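Local coordinates for protein glycosyltransferase Gtf1 (Streptococcus pneumoniae, PDB 4PQG) that is a glycosyltransferase of the GT-B clan that also carries an extended antiparallel beta-sheet domain, at residues F274-F283 with L294-H304. Numbering follows the deposited sequence.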
# COMPACT_ATOMS: atom_id res chain seq x y z
N PHE A 274 8.27 19.62 -1.84
CA PHE A 274 7.76 20.87 -2.40
C PHE A 274 8.68 22.04 -2.03
O PHE A 274 8.98 22.90 -2.87
CB PHE A 274 6.30 21.13 -1.94
CG PHE A 274 5.28 20.17 -2.51
CD1 PHE A 274 5.62 19.28 -3.54
CD2 PHE A 274 3.97 20.19 -2.06
CE1 PHE A 274 4.67 18.42 -4.08
CE2 PHE A 274 3.01 19.34 -2.60
CZ PHE A 274 3.36 18.45 -3.61
N THR A 275 9.16 22.05 -0.78
CA THR A 275 10.16 23.03 -0.32
C THR A 275 11.40 23.00 -1.21
O THR A 275 11.93 24.04 -1.60
CB THR A 275 10.55 22.76 1.16
OG1 THR A 275 9.39 22.92 1.99
CG2 THR A 275 11.65 23.72 1.63
N ASN A 276 11.81 21.79 -1.58
CA ASN A 276 13.02 21.58 -2.38
C ASN A 276 12.73 21.13 -3.81
O ASN A 276 13.42 20.26 -4.35
CB ASN A 276 13.91 20.56 -1.65
CG ASN A 276 14.35 21.06 -0.29
OD1 ASN A 276 15.22 21.94 -0.20
ND2 ASN A 276 13.75 20.52 0.77
N ALA A 277 11.70 21.72 -4.42
CA ALA A 277 11.25 21.34 -5.77
C ALA A 277 12.29 21.62 -6.85
O ALA A 277 12.28 20.97 -7.89
CB ALA A 277 9.93 22.04 -6.12
N ASP A 278 13.20 22.54 -6.59
CA ASP A 278 14.34 22.80 -7.49
C ASP A 278 15.22 21.57 -7.73
O ASP A 278 15.93 21.51 -8.74
CB ASP A 278 15.19 23.96 -6.96
CG ASP A 278 15.71 23.71 -5.56
OD1 ASP A 278 14.91 23.35 -4.67
OD2 ASP A 278 16.94 23.85 -5.35
N LYS A 279 15.16 20.58 -6.83
CA LYS A 279 15.95 19.34 -6.97
C LYS A 279 15.22 18.24 -7.73
O LYS A 279 15.81 17.21 -8.07
CB LYS A 279 16.37 18.82 -5.59
CG LYS A 279 17.22 19.78 -4.76
CD LYS A 279 18.54 20.16 -5.44
CE LYS A 279 19.49 20.87 -4.48
NZ LYS A 279 18.84 21.99 -3.74
N VAL A 280 13.93 18.45 -7.98
CA VAL A 280 13.07 17.46 -8.62
C VAL A 280 12.96 17.75 -10.12
O VAL A 280 12.63 18.88 -10.49
CB VAL A 280 11.66 17.48 -7.97
CG1 VAL A 280 10.72 16.49 -8.63
CG2 VAL A 280 11.74 17.19 -6.48
N ASP A 281 13.21 16.74 -10.95
CA ASP A 281 13.09 16.87 -12.40
C ASP A 281 11.63 17.03 -12.84
O ASP A 281 11.33 17.92 -13.62
CB ASP A 281 13.77 15.70 -13.10
CG ASP A 281 15.27 15.74 -12.92
OD1 ASP A 281 15.92 16.65 -13.48
OD2 ASP A 281 15.81 14.89 -12.19
N PHE A 282 10.74 16.18 -12.31
CA PHE A 282 9.30 16.40 -12.48
C PHE A 282 8.44 15.79 -11.37
O PHE A 282 8.82 14.80 -10.77
CB PHE A 282 8.80 15.94 -13.85
CG PHE A 282 9.03 14.49 -14.14
CD1 PHE A 282 7.98 13.58 -14.04
CD2 PHE A 282 10.27 14.03 -14.60
CE1 PHE A 282 8.18 12.24 -14.35
CE2 PHE A 282 10.47 12.69 -14.90
CZ PHE A 282 9.42 11.79 -14.78
N PHE A 283 7.30 16.42 -11.10
CA PHE A 283 6.29 15.82 -10.23
C PHE A 283 5.26 15.09 -11.09
O PHE A 283 4.95 15.53 -12.20
CB PHE A 283 5.62 16.88 -9.38
CG PHE A 283 6.54 17.55 -8.39
CD1 PHE A 283 6.67 17.05 -7.09
CD2 PHE A 283 7.28 18.68 -8.75
CE1 PHE A 283 7.51 17.66 -6.18
CE2 PHE A 283 8.12 19.29 -7.84
CZ PHE A 283 8.23 18.78 -6.55
N LEU A 294 -1.75 22.39 -8.18
CA LEU A 294 -0.39 22.39 -7.69
C LEU A 294 0.47 23.42 -8.43
O LEU A 294 1.22 24.17 -7.81
CB LEU A 294 0.23 20.99 -7.80
CG LEU A 294 1.61 20.74 -7.17
CD1 LEU A 294 1.65 21.12 -5.70
CD2 LEU A 294 2.02 19.29 -7.39
N GLN A 295 0.34 23.46 -9.76
CA GLN A 295 1.10 24.45 -10.54
C GLN A 295 0.86 25.87 -10.02
O GLN A 295 1.82 26.60 -9.73
CB GLN A 295 0.81 24.34 -12.05
CG GLN A 295 1.89 25.01 -12.89
CD GLN A 295 3.16 24.18 -12.95
OE1 GLN A 295 3.17 23.11 -13.53
NE2 GLN A 295 4.25 24.69 -12.35
N GLU A 296 -0.41 26.24 -9.89
CA GLU A 296 -0.80 27.54 -9.34
C GLU A 296 -0.18 27.79 -7.96
O GLU A 296 0.28 28.90 -7.68
CB GLU A 296 -2.33 27.66 -9.24
CG GLU A 296 -3.05 27.67 -10.59
CD GLU A 296 -4.57 27.60 -10.47
OE1 GLU A 296 -5.10 27.33 -9.37
OE2 GLU A 296 -5.26 27.80 -11.51
N GLN A 297 -0.18 26.77 -7.10
CA GLN A 297 0.33 26.97 -5.75
C GLN A 297 1.84 27.16 -5.73
O GLN A 297 2.34 27.95 -4.94
CB GLN A 297 -0.13 25.84 -4.81
CG GLN A 297 -1.62 25.93 -4.49
CD GLN A 297 -2.18 24.63 -3.96
OE1 GLN A 297 -1.62 23.55 -4.19
NE2 GLN A 297 -3.27 24.73 -3.23
N PHE A 298 2.54 26.44 -6.59
CA PHE A 298 3.98 26.65 -6.74
C PHE A 298 4.29 28.11 -7.11
O PHE A 298 5.18 28.74 -6.53
CB PHE A 298 4.59 25.66 -7.74
CG PHE A 298 5.07 24.37 -7.08
CD1 PHE A 298 6.00 24.42 -6.04
CD2 PHE A 298 4.57 23.15 -7.49
CE1 PHE A 298 6.43 23.25 -5.41
CE2 PHE A 298 5.00 21.99 -6.88
CZ PHE A 298 5.93 22.04 -5.84
N ALA A 299 3.50 28.64 -8.05
CA ALA A 299 3.67 30.02 -8.51
C ALA A 299 3.28 31.03 -7.44
O ALA A 299 3.95 32.04 -7.28
CB ALA A 299 2.86 30.25 -9.78
N LYS A 300 2.22 30.74 -6.69
CA LYS A 300 1.70 31.68 -5.70
C LYS A 300 2.52 31.71 -4.39
O LYS A 300 2.70 32.77 -3.79
CB LYS A 300 0.24 31.35 -5.40
CG LYS A 300 -0.55 32.46 -4.73
CD LYS A 300 -1.80 31.90 -4.06
CE LYS A 300 -2.96 32.87 -4.13
NZ LYS A 300 -2.63 34.15 -3.46
N TYR A 301 3.01 30.55 -3.96
CA TYR A 301 3.62 30.45 -2.63
C TYR A 301 5.12 30.21 -2.57
O TYR A 301 5.73 30.33 -1.50
CB TYR A 301 2.90 29.37 -1.80
CG TYR A 301 1.42 29.60 -1.63
CD1 TYR A 301 0.93 30.50 -0.68
CD2 TYR A 301 0.50 28.90 -2.40
CE1 TYR A 301 -0.43 30.70 -0.51
CE2 TYR A 301 -0.86 29.08 -2.23
CZ TYR A 301 -1.32 29.98 -1.29
OH TYR A 301 -2.67 30.18 -1.14
N THR A 302 5.72 29.86 -3.71
CA THR A 302 7.13 29.46 -3.75
C THR A 302 7.90 30.18 -4.87
O THR A 302 7.31 30.81 -5.74
CB THR A 302 7.30 27.93 -3.94
OG1 THR A 302 7.30 27.61 -5.33
CG2 THR A 302 6.20 27.13 -3.22
N GLN A 303 9.22 30.03 -4.85
CA GLN A 303 10.08 30.57 -5.89
C GLN A 303 10.43 29.51 -6.94
O GLN A 303 11.35 29.71 -7.72
CB GLN A 303 11.35 31.17 -5.28
CG GLN A 303 11.13 32.39 -4.39
CD GLN A 303 10.53 33.57 -5.13
OE1 GLN A 303 11.04 34.01 -6.17
NE2 GLN A 303 9.43 34.10 -4.60
N HIS A 304 9.70 28.39 -6.95
CA HIS A 304 9.94 27.32 -7.93
C HIS A 304 8.85 27.25 -8.96
O HIS A 304 7.69 27.55 -8.66
CB HIS A 304 10.01 25.94 -7.27
CG HIS A 304 10.89 25.87 -6.05
ND1 HIS A 304 12.22 26.08 -6.10
CD2 HIS A 304 10.58 25.58 -4.72
CE1 HIS A 304 12.74 25.94 -4.86
NE2 HIS A 304 11.74 25.64 -4.02
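Phe298 points an edge of its ring at the face of Phe274, an edge-to-face pair with centroids 5.3 Å apart and planes at 77°. The touching atom is Phe298 CZ, 3.6 Å from Phe274 CD1. Leu294, one helical turn before Phe298, and Phe274 reach toward each other from opposite directions; Leu294 CD1 lies over that same face, 4.2 Å from the centroid of the Phe274 ring, a CH-pi contact. Phe283 completes the aromatic cluster; its ring meets Phe298 obliquely, planes 36° apart, while CG1 of Val280 sits over the centre of one face of the Phe283 ring. Trp266 adds a further edge-to-face partner to Phe274, and Ile308 of strand 308-310 touches both Leu294 and Phe298. Ala277 marks the border of the apolar centre, its CB 3.8 Å from Phe298 CE1 and 3.9 Å from His304 CD2. Beyond it, the His304 ring lies with one face over the backbone N atoms of Ala277 and Asp278. Its NE2 donates to Thr275 O at 2.9 Å, a bent bond (144° at the hydrogen) that approaches from above the carbonyl plane, just where helix 271-275 ends. The plane of the Asp278 carboxylate is nearly parallel to that of the imidazole, OD1 3.4 Å from His304 CE1, and Asp278 OD2 is salt-bridged to Lys279 NZ on the exposed side. Thr302 OG1 accepts from His304 N, an ST turn, and donates back to Phe298 O in the last turn of helix 288-301. The contact thus packs helix 288-301 and the loop after it, on the way to strand 308-310, against the end of helix 271-275, the turn after it and the start of strand 282-285, around a beta-alpha-beta unit in a parallel-sheet Rossmann-like domain of the GT-B fold.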